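Local coordinates for regulator of Ty1 transposition protein 107 (Saccharomyces cerevisiae, PDB 3T7K) that binds the phosphorylated tail of histone H2A through C-terminal tandem BRCT repeats, a contact important in DNA damage repair, at residues 145-148 / 149-152. Sequence-based numbering, arbitrary orientation.
Sequences NLVN and DIPG
V147 and I150 close a type I beta turn at the C-terminal end of strand 143-147, where the chain leaves the sheet for the loop before helix 154-163. The turn is drawn shut by I150 N, which donates to V147 O over 3.3 Å. That bond is bent, 139° at the hydrogen, and the donor stands well above the carbonyl plane. N148 and D149 occupy the two corners. Beside the turn, L146 and I150 meet as apolar side chains lying at about a right angle to each other. L146 CG is 4.1 Å from I150 CG2, and L146 CD1 reaches I150 CG1 at a similar range; CG of L146 is anti to the backbone N (chi1 -176°), which carries the leucine's branched end to the isoleucine. This is the exit of the first strand of the second BRCT repeat, whose parallel strands run in the 2-1-3-4 order usual for the fold, with helix 154-163 following. V154 and I157 of the helix pack on L146, I157 also touches I150, and I201 of strand 198-201 meets both L146 and I150. Across the turn, the carboxylate of D149 swings back alongside V147: D149 OD2 lies 3.2 Å from V147 CG2, a close van der Waals approach. The chi1 of D149, 71°, sets CG between the backbone N and carbonyl carbon, and the same OD2 accepts a hydrogen bond from T203 OG1, with a weak one from Q207 NE2, tying the turn to the start of helix 205-218.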
ATOM      1  N   ASN C 145      -8.637   6.886  27.206  1.00 35.30           N
ATOM      2  CA  ASN C 145      -7.876   7.571  28.213  1.00 33.38           C
ATOM      3  C   ASN C 145      -6.978   6.554  28.853  1.00 35.92           C
ATOM      4  O   ASN C 145      -7.418   5.456  29.182  1.00 38.01           O
ATOM      5  CB  ASN C 145      -8.819   8.157  29.282  1.00 34.48           C
ATOM      6  CG  ASN C 145      -9.852   9.073  28.691  1.00 31.22           C
ATOM      7  OD1 ASN C 145      -9.675  10.292  28.661  1.00 38.52           O
ATOM      8  ND2 ASN C 145     -10.928   8.497  28.188  1.00 30.65           N
ATOM      9  N   LEU C 146      -5.728   6.937  29.065  1.00 35.04           N
ATOM     10  CA  LEU C 146      -4.721   6.039  29.584  1.00 37.06           C
ATOM     11  C   LEU C 146      -4.079   6.731  30.770  1.00 41.23           C
ATOM     12  O   LEU C 146      -3.705   7.896  30.670  1.00 40.19           O
ATOM     13  CB  LEU C 146      -3.678   5.784  28.483  1.00 37.69           C
ATOM     14  CG  LEU C 146      -2.542   4.791  28.712  1.00 40.79           C
ATOM     15  CD1 LEU C 146      -3.087   3.397  28.895  1.00 38.98           C
ATOM     16  CD2 LEU C 146      -1.577   4.825  27.529  1.00 43.77           C
ATOM     17  N   VAL C 147      -3.964   6.028  31.892  1.00 36.91           N
ATOM     18  CA  VAL C 147      -3.316   6.590  33.055  1.00 43.37           C
ATOM     19  C   VAL C 147      -1.826   6.708  32.800  1.00 48.94           C
ATOM     20  O   VAL C 147      -1.214   5.838  32.162  1.00 47.18           O
ATOM     21  CB  VAL C 147      -3.564   5.757  34.328  1.00 45.61           C
ATOM     22  CG1 VAL C 147      -5.019   5.824  34.720  1.00 41.15           C
ATOM     23  CG2 VAL C 147      -3.111   4.315  34.129  1.00 44.95           C
ATOM     24  N   ASN C 148      -1.257   7.801  33.295  1.00 47.73           N
ATOM     25  CA  ASN C 148       0.138   8.139  33.051  1.00 48.81           C
ATOM     26  C   ASN C 148       1.106   7.138  33.651  1.00 47.78           C
ATOM     27  O   ASN C 148       2.245   7.044  33.210  1.00 52.00           O
ATOM     28  CB  ASN C 148       0.456   9.539  33.591  1.00 50.97           C
ATOM     29  CG  ASN C 148       1.674  10.156  32.927  0.30 50.76           C
ATOM     30  OD1 ASN C 148       2.342   9.513  32.122  0.68 50.32           O
ATOM     31  ND2 ASN C 148       1.968  11.409  33.262  0.62 52.77           N
ATOM     32  N   ASP C 149       0.657   6.393  34.654  1.00 44.74           N
ATOM     33  CA  ASP C 149       1.534   5.447  35.342  1.00 51.30           C
ATOM     34  C   ASP C 149       1.419   4.022  34.810  1.00 52.25           C
ATOM     35  O   ASP C 149       1.678   3.058  35.534  1.00 52.92           O
ATOM     36  CB  ASP C 149       1.278   5.461  36.856  1.00 49.29           C
ATOM     37  CG  ASP C 149      -0.046   4.825  37.235  1.00 59.17           C
ATOM     38  OD1 ASP C 149      -0.359   4.785  38.447  1.00 61.59           O
ATOM     39  OD2 ASP C 149      -0.782   4.372  36.329  1.00 56.32           O
ATOM     40  N   ILE C 150       1.011   3.887  33.553  1.00 51.08           N
ATOM     41  CA  ILE C 150       0.897   2.571  32.947  1.00 52.63           C
ATOM     42  C   ILE C 150       2.295   2.000  32.711  1.00 52.13           C
ATOM     43  O   ILE C 150       3.157   2.671  32.151  1.00 55.12           O
ATOM     44  CB  ILE C 150       0.084   2.614  31.624  1.00 50.50           C
ATOM     45  CG1 ILE C 150      -0.378   1.209  31.227  1.00 47.68           C
ATOM     46  CG2 ILE C 150       0.879   3.291  30.506  1.00 46.32           C
ATOM     47  CD1 ILE C 150      -1.630   0.712  31.959  1.00 50.54           C
ATOM     48  N   PRO C 151       2.534   0.771  33.187  1.00 53.49           N
ATOM     49  CA  PRO C 151       3.774   0.019  32.953  1.00 55.45           C
ATOM     50  C   PRO C 151       4.113  -0.131  31.468  1.00 54.81           C
ATOM     51  O   PRO C 151       3.301  -0.634  30.688  1.00 57.66           O
ATOM     52  CB  PRO C 151       3.481  -1.351  33.583  1.00 57.65           C
ATOM     53  CG  PRO C 151       2.015  -1.328  33.969  1.00 58.07           C
ATOM     54  CD  PRO C 151       1.671   0.101  34.170  1.00 56.35           C
ATOM     55  N   GLY C 152       5.319   0.290  31.101  1.00 50.04           N
ATOM     56  CA  GLY C 152       5.743   0.353  29.712  1.00 50.40           C
ATOM     57  C   GLY C 152       5.833   1.812  29.302  1.00 54.26           C
ATOM     58  O   GLY C 152       6.606   2.190  28.409  1.00 48.15           O
TER